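Local coordinates for protein lysine cyclodeaminase (Streptomyces pristinaespiralis, PDB 5YU3) that probably converts L-lysine to L-pipecolate by an NAD-dependent cyclodeamination that releases ammonia, and also recognises L-ornithine and L-2,4-diaminobutyrate, at residues R197-A202 against P220-R225; I205-S210 against T241-G246; H227-A232 against T295-D300. All blocks are in the same frame, centred on the assembly; numbering follows the deposited sequence.

Contact 1: residues R197-A202 against P220-R225; sequences RIAAEA and PDTGVR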
# COMPACT_ATOMS: atom_id res chain seq x y z
N ARG A 197 -10.63 -37.66 -13.25
CA ARG A 197 -9.47 -38.53 -13.42
C ARG A 197 -8.30 -38.03 -12.58
O ARG A 197 -7.57 -38.82 -11.99
CB ARG A 197 -9.08 -38.63 -14.89
CG ARG A 197 -7.78 -39.39 -15.10
CD ARG A 197 -7.54 -39.89 -16.52
NE ARG A 197 -6.31 -40.69 -16.53
CZ ARG A 197 -5.26 -40.47 -17.31
NH1 ARG A 197 -5.26 -39.48 -18.20
NH2 ARG A 197 -4.19 -41.25 -17.20
N ILE A 198 -8.11 -36.70 -12.53
CA ILE A 198 -7.05 -36.13 -11.72
C ILE A 198 -7.26 -36.48 -10.25
O ILE A 198 -6.32 -36.89 -9.56
CB ILE A 198 -6.98 -34.61 -11.94
CG1 ILE A 198 -6.55 -34.30 -13.38
CG2 ILE A 198 -6.05 -33.95 -10.93
CD1 ILE A 198 -6.68 -32.83 -13.78
N ALA A 199 -8.50 -36.35 -9.77
CA ALA A 199 -8.81 -36.71 -8.38
C ALA A 199 -8.47 -38.18 -8.10
O ALA A 199 -7.90 -38.50 -7.05
CB ALA A 199 -10.28 -36.42 -8.09
N ALA A 200 -8.79 -39.07 -9.04
CA ALA A 200 -8.57 -40.50 -8.80
C ALA A 200 -7.10 -40.89 -8.84
O ALA A 200 -6.69 -41.81 -8.13
CB ALA A 200 -9.36 -41.33 -9.82
N GLU A 201 -6.28 -40.22 -9.67
CA GLU A 201 -4.96 -40.74 -9.98
C GLU A 201 -3.80 -39.95 -9.39
O GLU A 201 -2.69 -40.49 -9.31
CB GLU A 201 -4.78 -40.82 -11.50
CG GLU A 201 -5.54 -41.98 -12.14
CD GLU A 201 -5.32 -42.10 -13.64
OE1 GLU A 201 -6.30 -42.41 -14.36
OE2 GLU A 201 -4.18 -41.90 -14.11
N ALA A 202 -4.01 -38.71 -8.95
CA ALA A 202 -2.88 -37.89 -8.53
C ALA A 202 -2.43 -38.22 -7.11
O ALA A 202 -3.24 -38.55 -6.24
CB ALA A 202 -3.24 -36.40 -8.62
N PRO A 220 -13.89 -32.23 -8.20
CA PRO A 220 -15.15 -32.81 -7.73
C PRO A 220 -14.98 -33.63 -6.46
O PRO A 220 -13.92 -34.19 -6.18
CB PRO A 220 -15.58 -33.70 -8.90
CG PRO A 220 -14.18 -34.00 -9.62
CD PRO A 220 -13.41 -32.96 -9.42
N ASP A 221 -16.07 -33.68 -5.68
CA ASP A 221 -16.13 -34.47 -4.45
C ASP A 221 -16.32 -35.93 -4.84
O ASP A 221 -17.44 -36.42 -4.95
CB ASP A 221 -17.26 -33.99 -3.54
CG ASP A 221 -17.30 -34.72 -2.21
OD1 ASP A 221 -16.39 -35.54 -1.92
OD2 ASP A 221 -18.25 -34.47 -1.44
N THR A 222 -15.21 -36.62 -5.08
CA THR A 222 -15.27 -38.01 -5.48
C THR A 222 -14.04 -38.73 -4.91
O THR A 222 -13.34 -38.20 -4.04
CB THR A 222 -15.38 -38.12 -7.01
OG1 THR A 222 -15.11 -39.47 -7.41
CG2 THR A 222 -14.38 -37.18 -7.69
N GLY A 223 -13.80 -39.95 -5.38
CA GLY A 223 -12.71 -40.75 -4.88
C GLY A 223 -11.36 -40.11 -5.10
O GLY A 223 -11.07 -39.62 -6.19
N VAL A 224 -10.53 -40.08 -4.05
CA VAL A 224 -9.16 -39.62 -4.14
C VAL A 224 -8.27 -40.67 -3.48
O VAL A 224 -8.74 -41.52 -2.72
CB VAL A 224 -8.95 -38.24 -3.48
CG1 VAL A 224 -9.79 -37.17 -4.18
CG2 VAL A 224 -9.30 -38.32 -2.00
N ARG A 225 -6.98 -40.60 -3.78
CA ARG A 225 -6.05 -41.51 -3.13
C ARG A 225 -5.94 -41.19 -1.65
O ARG A 225 -6.07 -40.03 -1.23
CB ARG A 225 -4.69 -41.44 -3.80
CG ARG A 225 -4.80 -41.55 -5.30
CD ARG A 225 -4.43 -42.93 -5.74
NE ARG A 225 -3.00 -43.01 -5.96
CZ ARG A 225 -2.44 -43.10 -7.16
NH1 ARG A 225 -3.20 -43.12 -8.25
NH2 ARG A 225 -1.12 -43.16 -7.26
O HOH W 1 -5.93 -38.50 -5.41
O HOH W 2 -5.70 -44.81 -8.80
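Ala-199 and Val-224 form the tight part of this contact. The methyl CB of Ala-199 lies 4.0 Å from CG1 of Val-224, while CA of Val-224 offers its hydrogen to the carbonyl O of Ala-199, a CA-H...O contact of 3.4 Å. A small residue suits the helix here, because the chain at Gly-223 and Val-224 passes close to its last turn; CG2 of Thr-222 also reaches the Ala-199 methyl. Helix 195-201 belongs to the Rossmann-type nucleotide-binding domain, and 220-225 is part of the irregular link from strand 204-207 to strand 229-232. Waters join the carbonyls at the helix end to Arg-225. One donates to O of Ala-199 and O of Ala-202 and accepts from N of Arg-225, 2.9 Å away, and a second donates to O of Ala-200 and accepts a weak bond from NH1 of Arg-225. Bends at chi2 (-102°) and chi3 (-88°) fold the Arg-225 chain back along the helix end. CG then lies 3.4 Å from O of Ala-200, and O of Glu-201 sits over one guanidinium face, 2.9 Å from NH1 but poorly angled for a hydrogen bond. Beyond the two segments, NH2 is salt-bridged to OD1 of Asp-203. A leucine in place of Arg-225 would probably cost Asp-203 its arginine partner, leaving it His-227, and take one partner from the second water. Ala-200 and Gly-223 lie on the solvent side.

Contact 2: residues I205-S210 against T241-G246; sequences ISTATS and TELPLG. With NAD (nicotinamide-adenine-dinucleotide), chain F.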
# COMPACT_ATOMS: atom_id res chain seq x y z
N ILE A 205 -1.94 -32.57 -5.73
CA ILE A 205 -2.69 -31.71 -6.64
C ILE A 205 -2.43 -30.27 -6.23
O ILE A 205 -2.34 -29.98 -5.03
CB ILE A 205 -4.21 -32.01 -6.60
CG1 ILE A 205 -4.50 -33.40 -7.19
CG2 ILE A 205 -5.02 -30.93 -7.35
CD1 ILE A 205 -5.94 -33.88 -6.97
N SER A 206 -2.29 -29.38 -7.21
CA SER A 206 -2.41 -27.94 -6.98
C SER A 206 -3.60 -27.41 -7.76
O SER A 206 -3.73 -27.66 -8.96
CB SER A 206 -1.13 -27.18 -7.41
OG SER A 206 -0.05 -27.46 -6.55
N THR A 207 -4.49 -26.69 -7.07
CA THR A 207 -5.56 -25.95 -7.73
C THR A 207 -5.18 -24.48 -7.76
O THR A 207 -4.81 -23.92 -6.73
CB THR A 207 -6.92 -26.15 -7.03
OG1 THR A 207 -6.89 -25.60 -5.70
CG2 THR A 207 -7.27 -27.63 -6.93
N ALA A 208 -5.22 -23.87 -8.95
CA ALA A 208 -4.80 -22.48 -9.10
C ALA A 208 -5.59 -21.92 -10.28
O ALA A 208 -5.09 -21.83 -11.41
CB ALA A 208 -3.29 -22.34 -9.30
N THR A 209 -6.86 -21.60 -10.02
CA THR A 209 -7.79 -21.19 -11.05
C THR A 209 -8.25 -19.76 -10.81
O THR A 209 -8.19 -19.24 -9.69
CB THR A 209 -9.04 -22.08 -11.07
OG1 THR A 209 -9.87 -21.71 -9.96
CG2 THR A 209 -8.65 -23.54 -10.96
N SER A 210 -8.78 -19.15 -11.87
CA SER A 210 -9.50 -17.88 -11.76
C SER A 210 -11.01 -18.11 -11.71
O SER A 210 -11.79 -17.34 -12.27
CB SER A 210 -9.13 -16.97 -12.93
OG SER A 210 -9.27 -17.66 -14.16
N THR A 241 -13.87 -20.09 -3.68
CA THR A 241 -13.24 -21.30 -3.18
C THR A 241 -13.06 -22.27 -4.34
O THR A 241 -13.67 -22.12 -5.41
CB THR A 241 -14.08 -21.98 -2.09
OG1 THR A 241 -15.38 -22.26 -2.62
CG2 THR A 241 -14.20 -21.09 -0.85
N GLU A 242 -12.21 -23.27 -4.12
CA GLU A 242 -11.91 -24.24 -5.16
C GLU A 242 -12.21 -25.68 -4.77
O GLU A 242 -12.39 -26.51 -5.67
CB GLU A 242 -10.42 -24.15 -5.55
CG GLU A 242 -10.08 -22.81 -6.20
CD GLU A 242 -8.62 -22.70 -6.60
OE1 GLU A 242 -7.74 -23.12 -5.82
OE2 GLU A 242 -8.37 -22.19 -7.71
N LEU A 243 -12.25 -26.01 -3.48
CA LEU A 243 -12.36 -27.42 -3.12
C LEU A 243 -13.76 -27.75 -2.60
O LEU A 243 -14.47 -26.88 -2.08
CB LEU A 243 -11.33 -27.82 -2.05
CG LEU A 243 -9.85 -27.65 -2.40
CD1 LEU A 243 -8.97 -28.17 -1.26
CD2 LEU A 243 -9.55 -28.41 -3.69
N PRO A 244 -14.18 -29.00 -2.71
CA PRO A 244 -15.50 -29.37 -2.19
C PRO A 244 -15.48 -29.48 -0.68
O PRO A 244 -14.51 -29.97 -0.08
CB PRO A 244 -15.77 -30.72 -2.86
CG PRO A 244 -14.33 -31.21 -3.36
CD PRO A 244 -13.53 -30.17 -3.39
N LEU A 245 -16.55 -29.01 -0.04
CA LEU A 245 -16.62 -29.01 1.41
C LEU A 245 -16.39 -30.41 1.98
O LEU A 245 -15.66 -30.58 2.97
CB LEU A 245 -17.98 -28.48 1.88
CG LEU A 245 -18.21 -28.51 3.39
CD1 LEU A 245 -17.18 -27.64 4.12
CD2 LEU A 245 -19.64 -28.10 3.74
N GLY A 246 -16.98 -31.43 1.35
CA GLY A 246 -16.85 -32.78 1.88
C GLY A 246 -15.41 -33.23 1.95
O GLY A 246 -14.98 -33.84 2.94
PA NAD F . -4.23 -17.18 -14.64
O1A NAD F . -5.32 -16.32 -15.19
O2A NAD F . -2.85 -17.16 -15.29
O5B NAD F . -4.71 -18.71 -14.70
C5B NAD F . -5.95 -19.09 -14.09
C4B NAD F . -6.50 -20.24 -14.92
O4B NAD F . -7.65 -20.78 -14.26
C3B NAD F . -6.99 -19.77 -16.29
O3B NAD F . -6.27 -20.47 -17.34
C2B NAD F . -8.46 -20.12 -16.30
O2B NAD F . -8.95 -20.56 -17.57
C1B NAD F . -8.52 -21.24 -15.29
N9A NAD F . -9.84 -21.53 -14.69
C8A NAD F . -10.83 -20.67 -14.36
N7A NAD F . -11.88 -21.34 -13.81
C5A NAD F . -11.55 -22.65 -13.79
C6A NAD F . -12.18 -23.92 -13.36
N6A NAD F . -13.42 -23.92 -12.80
N1A NAD F . -11.47 -25.06 -13.51
C2A NAD F . -10.24 -25.09 -14.05
N3A NAD F . -9.61 -23.99 -14.48
C4A NAD F . -10.21 -22.77 -14.37
O3 NAD F . -4.08 -16.80 -13.06
PN NAD F . -2.94 -17.29 -12.05
O1N NAD F . -2.54 -18.70 -12.42
O2N NAD F . -1.89 -16.20 -11.97
O5D NAD F . -3.71 -17.28 -10.64
C5D NAD F . -4.65 -18.31 -10.32
C4D NAD F . -5.15 -18.10 -8.90
O4D NAD F . -4.06 -18.11 -7.98
C3D NAD F . -5.82 -16.74 -8.73
O3D NAD F . -6.93 -16.89 -7.82
C2D NAD F . -4.75 -15.92 -8.04
O2D NAD F . -5.28 -14.78 -7.34
C1D NAD F . -4.16 -16.97 -7.13
N1N NAD F . -2.85 -16.65 -6.58
C2N NAD F . -2.55 -17.11 -5.36
C3N NAD F . -1.32 -16.84 -4.77
C7N NAD F . -1.04 -17.39 -3.41
O7N NAD F . -0.09 -17.00 -2.78
N7N NAD F . -1.85 -18.36 -2.94
C4N NAD F . -0.36 -16.12 -5.48
C5N NAD F . -0.68 -15.68 -6.76
C6N NAD F . -1.94 -15.97 -7.30
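In the NAD site of this Rossmann-type domain, the C-terminal end of strand 204-207 and the turn after it meet the side chain of Glu-242, just ahead of helix 245-250. The Glu-242 carboxylate is buried and reaches its partners on a chain extended beyond CG (chi2 -180°), with the hydroxyls of Thr-207 and Thr-209 each serving a different oxygen. OG1 of Thr-207 donates to OE1 at 2.6 Å, coming from well above the carboxylate plane, 55° out of it. OE2 has two donors from one residue: OG1 of Thr-209 donates to the anti lone pair of OE2 at 2.7 Å, and N of Thr-209, at 2.8 Å, approaches nearly along the C-O axis. Three bonds thus hold the carboxylate against rotation, and OE1 also receives a weak one from N of Gly-234, a residue whose carbonyl binds the sodium ion. Threonine suits both places, the last strand residue and the turn, because its hydroxyl can donate while its methyl packs. CG2 of Thr-207 lies 4.0 Å from CD2 of Leu-243, whose side chain also covers Ile-230 and Ala-232 of the neighbouring strand. CG2 of Thr-209 turns to the cofactor, 3.7 Å from N3A of the adenine. Glu-242 is therefore a second-shell residue: by gripping the amide and hydroxyl of Thr-209 it probably helps fix the turn that touches NAD. The next residue, Ser-210, makes the direct polar contact, its backbone N donating to the ribose oxygen O4B of NAD at 3.1 Å, with an N-H...O angle of 154°.

Contact 3: residues H227-A232 against T295-D300; sequences HLHINA and TLSVFD. With NA (sodium ion), chain E.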
# COMPACT_ATOMS: atom_id res chain seq x y z
N HIS A 227 -3.54 -40.96 0.38
CA HIS A 227 -2.43 -40.12 0.79
C HIS A 227 -2.42 -38.75 0.11
O HIS A 227 -1.46 -38.00 0.30
CB HIS A 227 -1.11 -40.82 0.49
CG HIS A 227 -0.96 -41.19 -0.95
ND1 HIS A 227 -1.50 -42.35 -1.48
CD2 HIS A 227 -0.36 -40.55 -1.98
CE1 HIS A 227 -1.22 -42.41 -2.78
NE2 HIS A 227 -0.52 -41.33 -3.10
N LEU A 228 -3.46 -38.43 -0.66
CA LEU A 228 -3.45 -37.21 -1.48
C LEU A 228 -3.13 -35.97 -0.66
O LEU A 228 -3.66 -35.77 0.44
CB LEU A 228 -4.81 -37.04 -2.17
CG LEU A 228 -5.05 -35.70 -2.89
CD1 LEU A 228 -4.06 -35.52 -4.05
CD2 LEU A 228 -6.47 -35.58 -3.39
N HIS A 229 -2.23 -35.14 -1.20
CA HIS A 229 -2.02 -33.79 -0.70
C HIS A 229 -2.45 -32.77 -1.74
O HIS A 229 -2.07 -32.89 -2.92
CB HIS A 229 -0.55 -33.54 -0.33
CG HIS A 229 -0.30 -32.12 0.04
ND1 HIS A 229 -0.85 -31.55 1.17
CD2 HIS A 229 0.38 -31.13 -0.58
CE1 HIS A 229 -0.50 -30.28 1.24
NE2 HIS A 229 0.26 -30.00 0.19
N ILE A 230 -3.20 -31.76 -1.32
CA ILE A 230 -3.67 -30.70 -2.21
C ILE A 230 -3.07 -29.38 -1.76
O ILE A 230 -3.19 -29.02 -0.58
CB ILE A 230 -5.20 -30.59 -2.23
CG1 ILE A 230 -5.85 -31.93 -2.55
CG2 ILE A 230 -5.63 -29.49 -3.23
CD1 ILE A 230 -7.39 -31.89 -2.48
N ASN A 231 -2.44 -28.66 -2.69
CA ASN A 231 -2.12 -27.25 -2.48
C ASN A 231 -3.26 -26.44 -3.08
O ASN A 231 -3.43 -26.40 -4.31
CB ASN A 231 -0.78 -26.87 -3.12
CG ASN A 231 0.35 -27.77 -2.68
OD1 ASN A 231 0.78 -27.73 -1.52
ND2 ASN A 231 0.85 -28.59 -3.60
N ALA A 232 -4.07 -25.83 -2.22
CA ALA A 232 -5.20 -25.00 -2.66
C ALA A 232 -4.68 -23.57 -2.79
O ALA A 232 -4.50 -22.87 -1.79
CB ALA A 232 -6.36 -25.12 -1.68
N THR A 295 -2.45 -39.58 4.89
CA THR A 295 -3.88 -39.30 4.84
C THR A 295 -4.10 -38.03 4.04
O THR A 295 -3.15 -37.35 3.64
CB THR A 295 -4.49 -39.16 6.25
OG1 THR A 295 -3.66 -38.34 7.08
CG2 THR A 295 -4.57 -40.49 6.89
N LEU A 296 -5.37 -37.71 3.81
CA LEU A 296 -5.72 -36.54 3.01
C LEU A 296 -5.28 -35.26 3.72
O LEU A 296 -5.60 -35.05 4.89
CB LEU A 296 -7.23 -36.51 2.75
CG LEU A 296 -7.75 -35.26 2.03
CD1 LEU A 296 -7.16 -35.18 0.63
CD2 LEU A 296 -9.29 -35.28 1.97
N SER A 297 -4.54 -34.41 3.00
CA SER A 297 -4.08 -33.14 3.54
C SER A 297 -4.34 -32.02 2.54
O SER A 297 -4.35 -32.23 1.32
CB SER A 297 -2.58 -33.19 3.92
OG SER A 297 -1.78 -33.66 2.83
N VAL A 298 -4.56 -30.82 3.06
CA VAL A 298 -4.76 -29.63 2.25
C VAL A 298 -3.89 -28.52 2.82
O VAL A 298 -3.95 -28.25 4.02
CB VAL A 298 -6.22 -29.17 2.22
CG1 VAL A 298 -6.33 -27.80 1.55
CG2 VAL A 298 -7.09 -30.20 1.50
N PHE A 299 -3.09 -27.89 1.96
CA PHE A 299 -2.38 -26.66 2.29
C PHE A 299 -3.21 -25.53 1.71
O PHE A 299 -3.34 -25.42 0.48
CB PHE A 299 -0.95 -26.67 1.72
CG PHE A 299 -0.27 -25.30 1.72
CD1 PHE A 299 -0.33 -24.46 2.82
CD2 PHE A 299 0.46 -24.89 0.60
CE1 PHE A 299 0.31 -23.21 2.82
CE2 PHE A 299 1.11 -23.65 0.59
CZ PHE A 299 1.03 -22.80 1.71
N ASP A 300 -3.82 -24.74 2.59
CA ASP A 300 -4.64 -23.60 2.19
C ASP A 300 -3.74 -22.39 2.03
O ASP A 300 -3.34 -21.76 3.01
CB ASP A 300 -5.73 -23.34 3.24
CG ASP A 300 -6.79 -22.38 2.74
OD1 ASP A 300 -6.81 -22.09 1.52
OD2 ASP A 300 -7.63 -21.94 3.57
NA NA E . -6.48 -20.98 -1.03
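Strands 229-232 and 297-300 run parallel, their axes 4.7 Å apart and 16° askew, with His-229 paired to Ser-297 and Ala-232 to Asp-300. The backbone bonds alternate as parallel pairing requires: N of Ser-297 donates to O of Leu-228, N of Ile-230 to O of Ser-297, N of Phe-299 to O of Ile-230, and N of Ala-232 to O of Phe-299. One face carries His-229, Asn-231, Ser-297 and Phe-299, packed against helix 115-133. At the edge of the His-229 imidazole, ND1 shares a hydrogen bond of 2.8 Å with OG of Ser-297. From its other nitrogen, NE2, the ring donates to OD1 of Asn-231 at 2.9 Å, standing above the amide's carbonyl plane by 56°. The imidazole, buried, thus has both nitrogens satisfied. That same OD1 lies at the ring edge of Phe-299, 3.6 Å from CD2, with amide and ring planes 82° apart. On the reverse face the residues are mainly apolar and beta-branched or small. CB of Ile-230 meets CG2 of Val-298 at 4.2 Å, and CG1 of Val-298 reaches the methyl of Ala-232; Leu-247 of helix 245-250 covers Ile-230. The Asp-300 carboxylate on this face takes backbone N-H groups of Glu-266 and Cys-267. At the C-terminal strand ends, where Rossmann-type sheets gather their ligands, O of Ala-232 and OD1 of Asp-300 each bind the sodium ion at 2.8 Å, and the carbonyls of Gly-234 and Ser-301 complete the site.

In the fold
From the N terminus, helix 195-201 leads straight into strand 204-207, so the first segments of contacts 1 and 2 are neighbours in sequence. Contact 1 closes the shortest loop, bringing 220-225 back to the helix end before the chain enters strand 229-232. Contact 2 crosses it: it starts inside that loop and closes beyond it, at 241-246. Contact 3 opens within the loop of contact 2 and closes much later, at 295-300, so these two also cross, whereas contacts 1 and 3 follow in series. Backbone bonds of Ile-205 with His-229 and Asn-231 put contacts 2 and 3 in one parallel sheet, and Asp-221 packs on Pro-244 between contacts 1 and 2.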